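Local coordinates for protein adenosyl-chloride synthase (Thermotoga maritima, PDB 2ZBV) that binds adenosine and probably cleaves S-adenosyl-L-methionine, with chloride or water as the likely nucleophile, at residues F63-D68 with N93-V98; G3-W8 with S47-R52; Y103-I108 with L153-L158. All coordinates share one frame; numbering follows the deposited sequence.

Contact 1 (F63-D68 with N93-V98); sequences FLVVVD and NGVLTV. With ADN (adenosine), chain D.
V65, near the C-terminal end of strand 62-66, packs on V95, while the backbone carbonyl of V67, just past that end, takes the amide of N93. N93 and V95 belong to an Asx turn that leads toward helix 97-103. The apolar part lies between the two valines. Their side chains run obliquely across each other. CG1 of V65, anti to its backbone N (chi1 -170°), is the branch that meets V95, resting against V95 CG2 at 3.6 Å.

The polar part is carried by N93. Its ND2 gives a hydrogen bond of 2.8 Å to the carbonyl O of V67. That oxygen lies almost in the amide plane of N93, and ND2 lies in the plane of the V67 carbonyl. The other end of the same amide is also used: OD1 accepts from the backbone N of V95, which closes the Asx turn. The two bonds at opposite ends of the amide fix its rotation.

The V67 carbonyl belongs to the same peptide unit as D68 N, which donates to O3' of adenosine at 2.8 Å. N93 is thus a second-shell residue of the pocket. D68 OD2 forms a salt bridge with R75, while one water joins D68 OD1 to N93 ND2, lying 2.8 Å from ND2.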
loop_
_atom_site.group_PDB
_atom_site.type_symbol
_atom_site.label_atom_id
_atom_site.label_comp_id
_atom_site.label_asym_id
_atom_site.label_seq_id
_atom_site.Cartn_x
_atom_site.Cartn_y
_atom_site.Cartn_z
ATOM N N PHE A 63 -8.135 -9.952 -15.059
ATOM C CA PHE A 63 -8.352 -8.877 -14.099
ATOM C C PHE A 63 -9.381 -9.255 -13.038
ATOM O O PHE A 63 -10.490 -9.685 -13.354
ATOM C CB PHE A 63 -8.812 -7.612 -14.828
ATOM C CG PHE A 63 -7.757 -7.001 -15.714
ATOM C CD1 PHE A 63 -6.851 -6.073 -15.206
ATOM C CD2 PHE A 63 -7.669 -7.355 -17.061
ATOM C CE1 PHE A 63 -5.867 -5.498 -16.026
ATOM C CE2 PHE A 63 -6.688 -6.787 -17.894
ATOM C CZ PHE A 63 -5.785 -5.855 -17.366
ATOM N N LEU A 64 -9.000 -9.102 -11.778
ATOM C CA LEU A 64 -9.891 -9.396 -10.657
ATOM C C LEU A 64 -10.381 -8.033 -10.185
ATOM O O LEU A 64 -9.638 -7.295 -9.550
ATOM C CB LEU A 64 -9.113 -10.104 -9.557
ATOM C CG LEU A 64 -9.820 -10.398 -8.230
ATOM C CD1 LEU A 64 -11.124 -11.156 -8.451
ATOM C CD2 LEU A 64 -8.858 -11.212 -7.376
ATOM N N VAL A 65 -11.624 -7.700 -10.522
ATOM C CA VAL A 65 -12.176 -6.394 -10.192
ATOM C C VAL A 65 -13.345 -6.513 -9.228
ATOM O O VAL A 65 -14.428 -6.955 -9.606
ATOM C CB VAL A 65 -12.649 -5.677 -11.474
ATOM C CG1 VAL A 65 -13.010 -4.221 -11.168
ATOM C CG2 VAL A 65 -11.560 -5.767 -12.538
ATOM N N VAL A 66 -13.125 -6.096 -7.988
ATOM C CA VAL A 66 -14.163 -6.203 -6.984
ATOM C C VAL A 66 -14.505 -4.931 -6.210
ATOM O O VAL A 66 -13.899 -4.620 -5.181
ATOM C CB VAL A 66 -13.830 -7.326 -5.961
ATOM C CG1 VAL A 66 -15.025 -7.570 -5.044
ATOM C CG2 VAL A 66 -13.470 -8.617 -6.694
ATOM N N VAL A 67 -15.479 -4.201 -6.744
ATOM C CA VAL A 67 -16.056 -2.998 -6.130
ATOM C C VAL A 67 -17.478 -3.522 -6.255
ATOM O O VAL A 67 -18.130 -3.388 -7.295
ATOM C CB VAL A 67 -15.841 -1.748 -6.987
ATOM C CG1 VAL A 67 -16.469 -0.535 -6.299
ATOM C CG2 VAL A 67 -14.348 -1.521 -7.191
ATOM N N ASP A 68 -17.945 -4.135 -5.177
ATOM C CA ASP A 68 -19.214 -4.843 -5.200
ATOM C C ASP A 68 -20.195 -4.541 -4.061
ATOM O O ASP A 68 -20.404 -5.366 -3.180
ATOM C CB ASP A 68 -18.815 -6.327 -5.237
ATOM C CG ASP A 68 -19.962 -7.262 -5.475
ATOM O OD1 ASP A 68 -21.012 -6.832 -5.999
ATOM O OD2 ASP A 68 -19.775 -8.455 -5.151
ATOM N N ASN A 93 -22.233 -5.118 -12.215
ATOM C CA ASN A 93 -22.786 -3.857 -11.721
ATOM C C ASN A 93 -22.354 -2.633 -12.519
ATOM O O ASN A 93 -22.549 -1.502 -12.076
ATOM C CB ASN A 93 -22.401 -3.652 -10.253
ATOM C CG ASN A 93 -20.894 -3.572 -10.054
ATOM O OD1 ASN A 93 -20.132 -3.478 -11.022
ATOM N ND2 ASN A 93 -20.460 -3.609 -8.800
ATOM N N GLY A 94 -21.756 -2.852 -13.687
ATOM C CA GLY A 94 -21.332 -1.730 -14.503
ATOM C C GLY A 94 -19.859 -1.362 -14.397
ATOM O O GLY A 94 -19.389 -0.506 -15.145
ATOM N N VAL A 95 -19.120 -1.990 -13.483
ATOM C CA VAL A 95 -17.700 -1.670 -13.345
ATOM C C VAL A 95 -16.903 -1.964 -14.631
ATOM O O VAL A 95 -15.884 -1.321 -14.902
ATOM C CB VAL A 95 -17.059 -2.404 -12.121
ATOM C CG1 VAL A 95 -16.991 -3.926 -12.351
ATOM C CG2 VAL A 95 -15.669 -1.834 -11.855
ATOM N N LEU A 96 -17.382 -2.909 -15.441
ATOM C CA LEU A 96 -16.700 -3.257 -16.692
ATOM C C LEU A 96 -17.197 -2.448 -17.885
ATOM O O LEU A 96 -16.877 -2.767 -19.032
ATOM C CB LEU A 96 -16.870 -4.749 -17.000
ATOM C CG LEU A 96 -16.325 -5.723 -15.950
ATOM C CD1 LEU A 96 -16.521 -7.160 -16.421
ATOM C CD2 LEU A 96 -14.846 -5.425 -15.694
ATOM N N THR A 97 -17.966 -1.398 -17.611
ATOM C CA THR A 97 -18.525 -0.552 -18.662
ATOM C C THR A 97 -17.510 0.028 -19.647
ATOM O O THR A 97 -17.695 -0.080 -20.866
ATOM C CB THR A 97 -19.323 0.626 -18.064
ATOM O OG1 THR A 97 -20.506 0.132 -17.432
ATOM C CG2 THR A 97 -19.720 1.619 -19.148
ATOM N N VAL A 98 -16.443 0.637 -19.129
ATOM C CA VAL A 98 -15.445 1.256 -19.994
ATOM C C VAL A 98 -14.638 0.268 -20.841
ATOM O O VAL A 98 -14.489 0.475 -22.043
ATOM C CB VAL A 98 -14.483 2.170 -19.184
ATOM C CG1 VAL A 98 -13.619 2.996 -20.143
ATOM C CG2 VAL A 98 -15.288 3.108 -18.270
HETATM O "O5'" ADN D . -17.395 -8.204 -0.728
HETATM C "C5'" ADN D . -16.572 -7.048 -0.920
HETATM C "C4'" ADN D . -17.454 -5.846 -1.253
HETATM O "O4'" ADN D . -18.375 -5.521 -0.168
HETATM C "C3'" ADN D . -16.642 -4.555 -1.509
HETATM O "O3'" ADN D . -16.307 -4.432 -2.890
HETATM C "C2'" ADN D . -17.584 -3.444 -0.994
HETATM O "O2'" ADN D . -17.955 -2.542 -2.036
HETATM C "C1'" ADN D . -18.800 -4.166 -0.418
HETATM N N9 ADN D . -19.225 -3.516 0.834
HETATM C C8 ADN D . -18.525 -3.500 2.022
HETATM N N7 ADN D . -19.178 -2.835 2.925
HETATM C C5 ADN D . -20.332 -2.378 2.391
HETATM C C6 ADN D . -21.425 -1.606 2.877
HETATM N N6 ADN D . -21.441 -1.152 4.190
HETATM N N1 ADN D . -22.442 -1.329 2.032
HETATM C C2 ADN D . -22.447 -1.761 0.755
HETATM N N3 ADN D . -21.440 -2.488 0.261
HETATM C C4 ADN D . -20.379 -2.814 1.033
HETATM O O HOH W 1 -22.128 -4.743 -6.825
#

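Contact 2 (G3-W8 with S47-R52); sequences GFLTDW and SHVLYR. With ADN (adenosine), chain D.
Helix-on-sheet packing joins L5 of strand 2-6 to V49 and L50 of helix 43-54, in the strand that runs on into the adenosine site. L5 does the touching with both of its methyl branches. CG lies anti to the backbone N (chi1 176°), which carries the fork out from the sheet to the helix. CD2 presses on the base of the L50 side chain, 3.6 Å from L50 CB. CD1 reaches the other way, to V49 CG1 at 4.1 Å. L5 crosses both partners obliquely, and the contact is wholly apolar and buried.

The strand ends in the ligand site. T6 OG1 accepts from the backbone N of W8 at 3.0 Å, an ST turn that sets the bend after the strand. The CG2 methyl of T6 lies over the centre of the W8 ring. D7 then takes both ribose hydroxyls in a two-pronged grip: O3' donates to OD1 at 2.8 Å and O2' donates to OD2 at 2.8 Å. The backbone N of F41 also donates to D7 OD2. With an alanine in place of D7 the carboxylate is gone, and the ribose would probably be held less firmly and the F41 N left without this acceptor. The W8 ring meets O3' at its edge, close to the ring plane.

Strand 62-66 lies beside strand 2-6, and its F63 and V65 also touch L50. S47 and Y51, which point away from strand 2-6, pack on helix 97-103; V49 and R52 touch strand 169-177.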
loop_
_atom_site.group_PDB
_atom_site.type_symbol
_atom_site.label_atom_id
_atom_site.label_comp_id
_atom_site.label_asym_id
_atom_site.label_seq_id
_atom_site.Cartn_x
_atom_site.Cartn_y
_atom_site.Cartn_z
ATOM N N GLY A 3 -4.339 -8.854 -12.667
ATOM C CA GLY A 3 -4.388 -7.442 -12.297
ATOM C C GLY A 3 -5.487 -7.321 -11.252
ATOM O O GLY A 3 -6.634 -7.649 -11.536
ATOM N N PHE A 4 -5.151 -6.818 -10.068
ATOM C CA PHE A 4 -6.085 -6.749 -8.936
ATOM C C PHE A 4 -6.567 -5.323 -8.623
ATOM O O PHE A 4 -5.759 -4.438 -8.326
ATOM C CB PHE A 4 -5.353 -7.370 -7.733
ATOM C CG PHE A 4 -6.247 -7.896 -6.628
ATOM C CD1 PHE A 4 -7.637 -7.901 -6.743
ATOM C CD2 PHE A 4 -5.666 -8.383 -5.451
ATOM C CE1 PHE A 4 -8.442 -8.385 -5.694
ATOM C CE2 PHE A 4 -6.455 -8.868 -4.394
ATOM C CZ PHE A 4 -7.851 -8.866 -4.522
ATOM N N LEU A 5 -7.884 -5.112 -8.680
ATOM C CA LEU A 5 -8.488 -3.795 -8.423
ATOM C C LEU A 5 -9.714 -3.905 -7.492
ATOM O O LEU A 5 -10.640 -4.666 -7.774
ATOM C CB LEU A 5 -8.896 -3.168 -9.764
ATOM C CG LEU A 5 -9.645 -1.831 -9.857
ATOM C CD1 LEU A 5 -8.876 -0.737 -9.144
ATOM C CD2 LEU A 5 -9.808 -1.458 -11.336
ATOM N N THR A 6 -9.718 -3.150 -6.390
ATOM C CA THR A 6 -10.837 -3.172 -5.434
ATOM C C THR A 6 -10.978 -1.844 -4.677
ATOM O O THR A 6 -10.195 -0.913 -4.869
ATOM C CB THR A 6 -10.656 -4.249 -4.326
ATOM O OG1 THR A 6 -9.728 -3.764 -3.345
ATOM C CG2 THR A 6 -10.129 -5.579 -4.902
ATOM N N ASP A 7 -11.980 -1.790 -3.800
ATOM C CA ASP A 7 -12.233 -0.630 -2.950
ATOM C C ASP A 7 -12.067 -1.101 -1.501
ATOM O O ASP A 7 -12.590 -0.484 -0.579
ATOM C CB ASP A 7 -13.662 -0.097 -3.177
ATOM C CG ASP A 7 -14.748 -1.120 -2.814
ATOM O OD1 ASP A 7 -14.448 -2.332 -2.786
ATOM O OD2 ASP A 7 -15.908 -0.717 -2.576
ATOM N N TRP A 8 -11.320 -2.189 -1.308
ATOM C CA TRP A 8 -11.136 -2.759 0.027
ATOM C C TRP A 8 -10.170 -2.019 0.947
ATOM O O TRP A 8 -10.295 -2.107 2.164
ATOM C CB TRP A 8 -10.687 -4.222 -0.061
ATOM C CG TRP A 8 -11.572 -5.117 -0.891
ATOM C CD1 TRP A 8 -12.769 -4.798 -1.470
ATOM C CD2 TRP A 8 -11.261 -6.444 -1.322
ATOM N NE1 TRP A 8 -13.213 -5.841 -2.247
ATOM C CE2 TRP A 8 -12.307 -6.865 -2.174
ATOM C CE3 TRP A 8 -10.193 -7.319 -1.074
ATOM C CZ2 TRP A 8 -12.316 -8.127 -2.787
ATOM C CZ3 TRP A 8 -10.201 -8.578 -1.685
ATOM C CH2 TRP A 8 -11.257 -8.966 -2.531
ATOM N N SER A 47 -14.386 1.812 -12.887
ATOM C CA SER A 47 -14.514 1.477 -14.310
ATOM C C SER A 47 -13.471 2.227 -15.129
ATOM O O SER A 47 -12.885 1.676 -16.057
ATOM C CB SER A 47 -15.940 1.768 -14.828
ATOM O OG SER A 47 -16.224 3.156 -14.960
ATOM N N HIS A 48 -13.221 3.481 -14.768
ATOM C CA HIS A 48 -12.213 4.292 -15.455
ATOM C C HIS A 48 -10.789 3.826 -15.154
ATOM O O HIS A 48 -9.980 3.657 -16.069
ATOM C CB HIS A 48 -12.358 5.759 -15.054
ATOM C CG HIS A 48 -13.539 6.434 -15.675
ATOM N ND1 HIS A 48 -13.638 6.649 -17.033
ATOM C CD2 HIS A 48 -14.670 6.936 -15.128
ATOM C CE1 HIS A 48 -14.782 7.255 -17.295
ATOM N NE2 HIS A 48 -15.427 7.442 -16.156
ATOM N N VAL A 49 -10.479 3.635 -13.871
ATOM C CA VAL A 49 -9.144 3.176 -13.463
ATOM C C VAL A 49 -8.812 1.835 -14.121
ATOM O O VAL A 49 -7.687 1.609 -14.565
ATOM C CB VAL A 49 -9.039 2.992 -11.922
ATOM C CG1 VAL A 49 -7.679 2.389 -11.573
ATOM C CG2 VAL A 49 -9.192 4.350 -11.208
ATOM N N LEU A 50 -9.799 0.949 -14.178
ATOM C CA LEU A 50 -9.622 -0.375 -14.782
ATOM C C LEU A 50 -9.203 -0.263 -16.243
ATOM O O LEU A 50 -8.216 -0.858 -16.671
ATOM C CB LEU A 50 -10.928 -1.164 -14.704
ATOM C CG LEU A 50 -10.924 -2.506 -15.439
ATOM C CD1 LEU A 50 -9.945 -3.452 -14.759
ATOM C CD2 LEU A 50 -12.341 -3.095 -15.427
ATOM N N TYR A 51 -9.958 0.501 -17.018
ATOM C CA TYR A 51 -9.618 0.658 -18.427
ATOM C C TYR A 51 -8.210 1.225 -18.619
ATOM O O TYR A 51 -7.387 0.649 -19.322
ATOM C CB TYR A 51 -10.628 1.564 -19.123
ATOM C CG TYR A 51 -10.182 1.958 -20.509
ATOM C CD1 TYR A 51 -9.993 0.995 -21.501
ATOM C CD2 TYR A 51 -9.907 3.290 -20.819
ATOM C CE1 TYR A 51 -9.539 1.349 -22.771
ATOM C CE2 TYR A 51 -9.449 3.655 -22.088
ATOM C CZ TYR A 51 -9.268 2.680 -23.054
ATOM O OH TYR A 51 -8.805 3.034 -24.297
ATOM N N ARG A 52 -7.933 2.358 -17.986
ATOM C CA ARG A 52 -6.622 2.981 -18.124
ATOM C C ARG A 52 -5.468 2.074 -17.726
ATOM O O ARG A 52 -4.457 2.010 -18.424
ATOM C CB ARG A 52 -6.609 4.301 -17.348
ATOM C CG ARG A 52 -7.685 5.223 -17.893
ATOM C CD ARG A 52 -7.811 6.552 -17.207
ATOM N NE ARG A 52 -9.022 7.209 -17.696
ATOM C CZ ARG A 52 -9.294 8.500 -17.547
ATOM N NH1 ARG A 52 -8.437 9.294 -16.920
ATOM N NH2 ARG A 52 -10.431 8.989 -18.024
HETATM O "O5'" ADN D . -17.395 -8.204 -0.728
HETATM C "C5'" ADN D . -16.572 -7.048 -0.920
HETATM C "C4'" ADN D . -17.454 -5.846 -1.253
HETATM O "O4'" ADN D . -18.375 -5.521 -0.168
HETATM C "C3'" ADN D . -16.642 -4.555 -1.509
HETATM O "O3'" ADN D . -16.307 -4.432 -2.890
HETATM C "C2'" ADN D . -17.584 -3.444 -0.994
HETATM O "O2'" ADN D . -17.955 -2.542 -2.036
HETATM C "C1'" ADN D . -18.800 -4.166 -0.418
HETATM N N9 ADN D . -19.225 -3.516 0.834
HETATM C C8 ADN D . -18.525 -3.500 2.022
HETATM N N7 ADN D . -19.178 -2.835 2.925
HETATM C C5 ADN D . -20.332 -2.378 2.391
HETATM C C6 ADN D . -21.425 -1.606 2.877
HETATM N N6 ADN D . -21.441 -1.152 4.190
HETATM N N1 ADN D . -22.442 -1.329 2.032
HETATM C C2 ADN D . -22.447 -1.761 0.755
HETATM N N3 ADN D . -21.440 -2.488 0.261
HETATM C C4 ADN D . -20.379 -2.814 1.033
#

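Contact 3 (Y103-I108 with L153-L158); sequences YGVAEI and LSYEVL
The carbonyl O of S154 sits near the CD1 methyl of I108, at 4.1 Å, where the loop 153-158 passes beside strand 105-110. The backbone runs close here: I108 is also tied by a backbone hydrogen bond to L152, just before this loop segment.

Y155 comes next and carries most of this segment's share of the contact. Its ring stands between its own backbone N and carbonyl carbon; with chi1 62° the CD2-CE2 side of the ring comes to lie against I108 and V105. CD1 of I108 lies 3.5 Å from Y155 CD2 and also approaches Y155 CB. The I108 side chain crosses the tyrosine at about a right angle. Further along the same side of the ring, Y155 CE2 meets the CG2 methyl of V105 at 3.9 Å, and these two side chains come from opposite directions. Both methyls approach the ring obliquely. M80 of strand 77-82 and A100 of helix 97-103 add to the apolar surroundings of V105 and Y155.

Beyond the tyrosine the backbone N of E156 donates to D92 OD1, and the N of L158 bonds to T97 OG1.

Strand 105-110 is the outermost strand on this side of the sheet within the chain. Between V105 and I108 it carries a classic beta bulge at A106 and E107. The side chains on either side of the bulge, V105 and I108, both point toward Y155, and a loop thus packs on the bulged edge strand of the sheet.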
loop_
_atom_site.group_PDB
_atom_site.type_symbol
_atom_site.label_atom_id
_atom_site.label_comp_id
_atom_site.label_asym_id
_atom_site.label_seq_id
_atom_site.Cartn_x
_atom_site.Cartn_y
_atom_site.Cartn_z
ATOM N N TYR A 103 -12.888 -1.756 -25.754
ATOM C CA TYR A 103 -12.292 -2.917 -26.404
ATOM C C TYR A 103 -13.277 -3.789 -27.177
ATOM O O TYR A 103 -12.870 -4.576 -28.026
ATOM C CB TYR A 103 -11.586 -3.810 -25.376
ATOM C CG TYR A 103 -10.474 -3.166 -24.572
ATOM C CD1 TYR A 103 -9.518 -2.345 -25.181
ATOM C CD2 TYR A 103 -10.326 -3.447 -23.213
ATOM C CE1 TYR A 103 -8.441 -1.831 -24.453
ATOM C CE2 TYR A 103 -9.254 -2.937 -22.475
ATOM C CZ TYR A 103 -8.313 -2.137 -23.102
ATOM O OH TYR A 103 -7.221 -1.694 -22.391
ATOM N N GLY A 104 -14.563 -3.668 -26.872
ATOM C CA GLY A 104 -15.546 -4.505 -27.532
ATOM C C GLY A 104 -15.674 -5.805 -26.752
ATOM O O GLY A 104 -14.687 -6.330 -26.239
ATOM N N VAL A 105 -16.890 -6.333 -26.667
ATOM C CA VAL A 105 -17.145 -7.561 -25.922
ATOM C C VAL A 105 -17.126 -8.796 -26.814
ATOM O O VAL A 105 -17.886 -8.891 -27.777
ATOM C CB VAL A 105 -18.513 -7.493 -25.213
ATOM C CG1 VAL A 105 -18.736 -8.752 -24.390
ATOM C CG2 VAL A 105 -18.577 -6.248 -24.333
ATOM N N ALA A 106 -16.260 -9.747 -26.481
ATOM C CA ALA A 106 -16.155 -10.973 -27.255
ATOM C C ALA A 106 -17.069 -12.058 -26.684
ATOM O O ALA A 106 -17.711 -12.799 -27.427
ATOM C CB ALA A 106 -14.708 -11.459 -27.265
ATOM N N GLU A 107 -17.141 -12.133 -25.360
ATOM C CA GLU A 107 -17.954 -13.153 -24.709
ATOM C C GLU A 107 -18.141 -12.854 -23.228
ATOM O O GLU A 107 -17.228 -12.340 -22.581
ATOM C CB GLU A 107 -17.265 -14.505 -24.865
ATOM C CG GLU A 107 -17.975 -15.687 -24.251
ATOM C CD GLU A 107 -17.183 -16.971 -24.435
ATOM O OE1 GLU A 107 -16.725 -17.226 -25.571
ATOM O OE2 GLU A 107 -17.014 -17.726 -23.456
ATOM N N ILE A 108 -19.321 -13.186 -22.704
ATOM C CA ILE A 108 -19.633 -12.987 -21.292
ATOM C C ILE A 108 -20.192 -14.289 -20.705
ATOM O O ILE A 108 -21.089 -14.906 -21.282
ATOM C CB ILE A 108 -20.698 -11.900 -21.078
ATOM C CG1 ILE A 108 -20.336 -10.631 -21.845
ATOM C CG2 ILE A 108 -20.809 -11.582 -19.593
ATOM C CD1 ILE A 108 -21.441 -9.584 -21.813
ATOM N N LEU A 153 -26.051 -12.629 -22.751
ATOM C CA LEU A 153 -26.095 -11.815 -23.957
ATOM C C LEU A 153 -26.019 -10.329 -23.643
ATOM O O LEU A 153 -25.834 -9.501 -24.540
ATOM C CB LEU A 153 -27.368 -12.126 -24.749
ATOM C CG LEU A 153 -27.578 -13.611 -25.067
ATOM C CD1 LEU A 153 -28.854 -13.777 -25.877
ATOM C CD2 LEU A 153 -26.373 -14.165 -25.837
ATOM N N SER A 154 -26.158 -9.991 -22.366
ATOM C CA SER A 154 -26.096 -8.602 -21.953
ATOM C C SER A 154 -25.389 -8.459 -20.614
ATOM O O SER A 154 -25.104 -9.447 -19.930
ATOM C CB SER A 154 -27.502 -8.005 -21.858
ATOM O OG SER A 154 -28.256 -8.648 -20.845
ATOM N N TYR A 155 -25.113 -7.214 -20.251
ATOM C CA TYR A 155 -24.440 -6.899 -19.004
ATOM C C TYR A 155 -24.901 -5.507 -18.600
ATOM O O TYR A 155 -25.298 -4.719 -19.452
ATOM C CB TYR A 155 -22.925 -6.938 -19.225
ATOM C CG TYR A 155 -22.423 -5.917 -20.224
ATOM C CD1 TYR A 155 -22.023 -4.654 -19.806
ATOM C CD2 TYR A 155 -22.361 -6.209 -21.588
ATOM C CE1 TYR A 155 -21.572 -3.701 -20.710
ATOM C CE2 TYR A 155 -21.908 -5.256 -22.509
ATOM C CZ TYR A 155 -21.516 -4.004 -22.055
ATOM O OH TYR A 155 -21.059 -3.042 -22.927
ATOM N N GLU A 156 -24.875 -5.210 -17.303
ATOM C CA GLU A 156 -25.298 -3.898 -16.823
ATOM C C GLU A 156 -24.320 -2.834 -17.299
ATOM O O GLU A 156 -23.110 -3.032 -17.268
ATOM C CB GLU A 156 -25.374 -3.880 -15.294
ATOM C CG GLU A 156 -26.521 -4.702 -14.712
ATOM C CD GLU A 156 -27.887 -4.162 -15.108
ATOM O OE1 GLU A 156 -28.174 -2.987 -14.796
ATOM O OE2 GLU A 156 -28.673 -4.908 -15.732
ATOM N N VAL A 157 -24.854 -1.701 -17.738
ATOM C CA VAL A 157 -24.025 -0.612 -18.229
ATOM C C VAL A 157 -24.246 0.662 -17.428
ATOM O O VAL A 157 -25.377 0.998 -17.090
ATOM C CB VAL A 157 -24.334 -0.313 -19.714
ATOM C CG1 VAL A 157 -23.522 0.881 -20.187
ATOM C CG2 VAL A 157 -24.022 -1.540 -20.565
ATOM N N LEU A 158 -23.156 1.359 -17.123
ATOM C CA LEU A 158 -23.227 2.614 -16.388
ATOM C C LEU A 158 -23.619 3.723 -17.353
ATOM O O LEU A 158 -22.967 3.919 -18.381
ATOM C CB LEU A 158 -21.868 2.962 -15.773
ATOM C CG LEU A 158 -21.396 2.173 -14.553
ATOM C CD1 LEU A 158 -20.034 2.699 -14.110
ATOM C CD2 LEU A 158 -22.413 2.318 -13.429
#

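All three contacts reach the mixed sheet of the N-terminal domain. Along the chain they come in series: contact 2 closes before contact 1 opens, and contact 1 before contact 3. Contacts 1 and 2 have centres about 7 Å apart and use the neighbouring strands 62-66 and 2-6, joined by probable backbone hydrogen bonds from L64 N to G3 O and from V66 N to L5 O. Both touch the adenosine, and residues of a second subunit complete its site. Contact 3 lies at the edge strand 105-110, its centre about 11 Å from contact 1 and about 17 Å from contact 2. Helix 97-103 connects contacts 1 and 3. The series thus runs from ligand site to sheet border.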